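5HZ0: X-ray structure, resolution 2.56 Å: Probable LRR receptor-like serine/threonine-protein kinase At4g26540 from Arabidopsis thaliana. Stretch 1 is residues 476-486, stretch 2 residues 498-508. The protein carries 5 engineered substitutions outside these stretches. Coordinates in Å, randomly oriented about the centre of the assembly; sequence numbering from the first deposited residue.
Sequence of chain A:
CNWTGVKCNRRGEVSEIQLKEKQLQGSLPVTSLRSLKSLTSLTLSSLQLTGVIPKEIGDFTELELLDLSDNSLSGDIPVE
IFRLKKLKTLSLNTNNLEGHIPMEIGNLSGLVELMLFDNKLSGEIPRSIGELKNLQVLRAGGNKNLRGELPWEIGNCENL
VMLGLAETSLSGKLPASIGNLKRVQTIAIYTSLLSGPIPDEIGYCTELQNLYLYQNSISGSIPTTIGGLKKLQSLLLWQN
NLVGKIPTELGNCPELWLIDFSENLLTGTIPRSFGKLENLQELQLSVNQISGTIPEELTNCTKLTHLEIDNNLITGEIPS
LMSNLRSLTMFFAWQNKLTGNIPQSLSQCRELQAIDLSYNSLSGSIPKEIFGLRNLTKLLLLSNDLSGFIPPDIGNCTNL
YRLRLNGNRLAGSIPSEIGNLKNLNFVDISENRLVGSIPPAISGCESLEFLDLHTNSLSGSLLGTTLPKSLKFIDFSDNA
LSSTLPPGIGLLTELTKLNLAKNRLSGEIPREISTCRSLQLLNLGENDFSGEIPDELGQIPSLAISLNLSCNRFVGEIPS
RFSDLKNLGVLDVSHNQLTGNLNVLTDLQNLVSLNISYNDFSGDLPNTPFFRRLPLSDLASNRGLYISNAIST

Stretch 1, residues 476-486: FSDNALSSTLP
Stretch 2, residues 498-508: LNLAKNRLSGE

How do the backbones run? The two stretches lie side by side in the same direction, one repeat apart, with CA atoms paired as Ser477–Ala501 (4.5 Å), Asp478–Lys502 (4.7 Å), Ser482–Leu505 (4.4 Å) and Thr484–Ser506 (5.0 Å). Stretch 2 enters as strand at 498-499; most of the rest is loop. Phe476 N donates to Asn499 O (2.8 Å), Asp478 N to Ala501 O (2.8 Å), Asn479 N to Lys502 O (3.2 Å) and Ser506 N to Ser483 O (2.9 Å). Asp478 (62/63) and Lys502 (58/62) each adopt a left-handed backbone conformation, at matching places in the two stretches.

How does Asn503 tie the stretches together? With chi1 -81° (m) and chi2 -68°, its amide reaches both ways: ND2 donates to Leu500 O (2.7 Å) in its own turn and to Phe476 O (3.2 Å), while OD1 accepts a weak bond from Leu481 N (3.1 Å). Asn479 repeats the conformation (-77°, -71°), its ND2 bonding Phe476 O at 2.7 Å. Asn499, at chi1 t, instead turns OD1 to Ala501 N (3.0 Å), bracing its own chain.

What fills the buried side? Leucines at m,t (Leu481, Leu500, Leu505) join Leu485 at t,p, and with Phe476 these apolar side chains pack on one another, buried away from water. Leu500 touches both Phe476, CD2 to CD2 at 3.8 Å, and Leu485, CD1 to CD1 at 3.6 Å. The Phe476 ring, chi1 m, meets Leu500 CD2 obliquely. Leu481 CB lies 4.4 Å from Leu505 CD2.

What happens at the exposed margins? Asp478 and Lys502, both chi1 t, bring OD1 within 4.1 Å of NZ, opposite charges too far apart for a salt bridge. Thr484, chi1 p, sets CG2 3.9 Å from Gly507 CA; a CB there would clash with that methyl, and Gly507's backbone angles (81/-173) themselves call for glycine.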

# COMPACT_ATOMS: atom_id res chain seq x y z
N PHE A 476 10.65 -4.44 -25.38
CA PHE A 476 12.02 -4.38 -25.93
C PHE A 476 12.28 -3.09 -26.71
O PHE A 476 13.27 -2.97 -27.43
CB PHE A 476 12.37 -5.63 -26.76
CG PHE A 476 12.30 -6.92 -25.98
CD1 PHE A 476 12.33 -6.92 -24.59
CD2 PHE A 476 12.21 -8.13 -26.63
CE1 PHE A 476 12.27 -8.10 -23.88
CE2 PHE A 476 12.14 -9.32 -25.93
CZ PHE A 476 12.18 -9.30 -24.55
N SER A 477 11.35 -2.16 -26.63
CA SER A 477 11.42 -0.97 -27.47
C SER A 477 12.68 -0.15 -27.25
O SER A 477 13.29 -0.20 -26.20
CB SER A 477 10.17 -0.09 -27.32
OG SER A 477 10.01 0.35 -25.99
N ASP A 478 13.06 0.60 -28.29
CA ASP A 478 14.23 1.46 -28.25
C ASP A 478 15.51 0.67 -28.01
O ASP A 478 16.21 0.85 -27.03
CB ASP A 478 14.02 2.54 -27.18
CG ASP A 478 14.93 3.70 -27.36
OD1 ASP A 478 15.52 3.82 -28.46
OD2 ASP A 478 15.05 4.51 -26.41
N ASN A 479 15.81 -0.21 -28.96
CA ASN A 479 17.06 -0.95 -28.98
C ASN A 479 17.57 -1.02 -30.42
O ASN A 479 17.06 -0.32 -31.31
CB ASN A 479 16.89 -2.37 -28.37
CG ASN A 479 16.84 -2.37 -26.84
OD1 ASN A 479 17.85 -2.13 -26.17
ND2 ASN A 479 15.67 -2.65 -26.28
N ALA A 480 18.62 -1.80 -30.63
CA ALA A 480 19.13 -2.16 -31.95
C ALA A 480 18.76 -3.57 -32.47
O ALA A 480 19.47 -4.11 -33.32
CB ALA A 480 20.61 -1.84 -32.11
N LEU A 481 17.77 -4.22 -31.86
CA LEU A 481 17.36 -5.58 -32.26
C LEU A 481 17.11 -5.74 -33.77
O LEU A 481 16.59 -4.83 -34.43
CB LEU A 481 16.09 -6.01 -31.49
CG LEU A 481 16.17 -6.17 -29.97
CD1 LEU A 481 14.85 -6.68 -29.40
CD2 LEU A 481 17.33 -7.09 -29.55
N SER A 482 17.49 -6.89 -34.33
CA SER A 482 17.37 -7.08 -35.78
C SER A 482 16.91 -8.47 -36.23
O SER A 482 16.52 -9.32 -35.43
CB SER A 482 18.67 -6.70 -36.51
OG SER A 482 19.65 -7.72 -36.39
N SER A 483 17.01 -8.67 -37.54
CA SER A 483 16.39 -9.76 -38.28
C SER A 483 14.88 -9.83 -38.07
O SER A 483 14.24 -8.81 -37.85
CB SER A 483 17.04 -11.10 -37.92
OG SER A 483 16.56 -12.12 -38.79
N THR A 484 14.32 -11.03 -38.04
CA THR A 484 12.87 -11.16 -38.15
C THR A 484 12.21 -11.51 -36.83
O THR A 484 12.79 -12.19 -35.99
CB THR A 484 12.47 -12.23 -39.18
OG1 THR A 484 13.17 -13.45 -38.89
CG2 THR A 484 12.82 -11.78 -40.60
N LEU A 485 10.99 -11.03 -36.66
CA LEU A 485 10.16 -11.44 -35.54
C LEU A 485 9.86 -12.92 -35.72
O LEU A 485 9.19 -13.32 -36.68
CB LEU A 485 8.89 -10.59 -35.49
CG LEU A 485 7.82 -10.87 -34.42
CD1 LEU A 485 8.37 -10.75 -33.02
CD2 LEU A 485 6.67 -9.91 -34.62
N PRO A 486 10.35 -13.76 -34.80
CA PRO A 486 10.33 -15.21 -34.98
C PRO A 486 8.91 -15.76 -34.97
O PRO A 486 8.03 -15.19 -34.30
CB PRO A 486 11.10 -15.72 -33.76
CG PRO A 486 10.83 -14.70 -32.71
CD PRO A 486 10.81 -13.38 -33.45
N LEU A 498 2.85 -6.47 -25.99
CA LEU A 498 4.13 -6.68 -26.67
C LEU A 498 4.56 -5.41 -27.38
O LEU A 498 3.92 -4.96 -28.33
CB LEU A 498 4.02 -7.83 -27.68
CG LEU A 498 5.24 -8.01 -28.57
CD1 LEU A 498 6.47 -8.24 -27.71
CD2 LEU A 498 5.06 -9.15 -29.57
N ASN A 499 5.67 -4.83 -26.92
CA ASN A 499 6.20 -3.63 -27.52
C ASN A 499 7.63 -3.86 -28.01
O ASN A 499 8.55 -4.01 -27.21
CB ASN A 499 6.15 -2.52 -26.47
CG ASN A 499 6.59 -1.17 -27.01
OD1 ASN A 499 7.09 -1.06 -28.13
ND2 ASN A 499 6.43 -0.14 -26.20
N LEU A 500 7.77 -3.93 -29.33
CA LEU A 500 9.06 -4.04 -30.02
C LEU A 500 9.56 -2.77 -30.69
O LEU A 500 10.50 -2.81 -31.49
CB LEU A 500 9.03 -5.18 -31.03
CG LEU A 500 8.74 -6.50 -30.33
CD1 LEU A 500 8.53 -7.54 -31.39
CD2 LEU A 500 9.89 -6.88 -29.38
N ALA A 501 8.87 -1.67 -30.43
CA ALA A 501 8.99 -0.44 -31.23
C ALA A 501 10.37 0.18 -31.19
O ALA A 501 11.12 -0.00 -30.24
CB ALA A 501 7.93 0.58 -30.80
N LYS A 502 10.72 0.91 -32.25
CA LYS A 502 12.02 1.55 -32.38
C LYS A 502 13.18 0.54 -32.32
O LYS A 502 14.06 0.62 -31.45
CB LYS A 502 12.20 2.66 -31.35
CG LYS A 502 13.22 3.69 -31.79
CD LYS A 502 13.37 4.82 -30.79
CE LYS A 502 14.19 5.97 -31.40
NZ LYS A 502 15.40 5.50 -32.15
N ASN A 503 13.19 -0.37 -33.28
CA ASN A 503 14.29 -1.29 -33.47
C ASN A 503 14.66 -1.35 -34.95
O ASN A 503 14.19 -0.53 -35.75
CB ASN A 503 13.94 -2.68 -32.92
CG ASN A 503 14.12 -2.78 -31.40
OD1 ASN A 503 15.24 -2.72 -30.92
ND2 ASN A 503 13.03 -2.93 -30.66
N ARG A 504 15.56 -2.26 -35.29
CA ARG A 504 15.96 -2.61 -36.65
C ARG A 504 15.26 -3.85 -37.21
O ARG A 504 15.81 -4.52 -38.10
CB ARG A 504 17.48 -2.72 -36.77
CG ARG A 504 18.22 -1.42 -36.51
CD ARG A 504 18.22 -0.50 -37.74
NE ARG A 504 17.02 0.33 -37.87
CZ ARG A 504 16.26 0.40 -38.97
NH1 ARG A 504 16.58 -0.32 -40.04
NH2 ARG A 504 15.19 1.19 -39.00
N LEU A 505 14.15 -4.26 -36.59
CA LEU A 505 13.44 -5.49 -36.98
C LEU A 505 12.95 -5.47 -38.45
O LEU A 505 12.71 -4.40 -39.01
CB LEU A 505 12.29 -5.78 -36.01
CG LEU A 505 12.70 -6.16 -34.57
CD1 LEU A 505 11.55 -6.01 -33.58
CD2 LEU A 505 13.26 -7.60 -34.52
N SER A 506 12.84 -6.64 -39.07
CA SER A 506 12.55 -6.75 -40.51
C SER A 506 11.80 -8.03 -40.91
O SER A 506 11.48 -8.88 -40.07
CB SER A 506 13.84 -6.64 -41.33
OG SER A 506 14.69 -7.76 -41.09
N GLY A 507 11.52 -8.15 -42.20
CA GLY A 507 10.72 -9.26 -42.71
C GLY A 507 9.23 -9.04 -42.55
O GLY A 507 8.78 -7.94 -42.19
N GLU A 508 8.44 -10.06 -42.86
CA GLU A 508 7.00 -10.03 -42.67
C GLU A 508 6.65 -10.22 -41.20
O GLU A 508 7.47 -10.68 -40.42
CB GLU A 508 6.31 -11.11 -43.48
CG GLU A 508 5.53 -10.62 -44.68
CD GLU A 508 6.39 -10.52 -45.92
OE1 GLU A 508 7.51 -9.97 -45.81
OE2 GLU A 508 5.96 -10.99 -47.00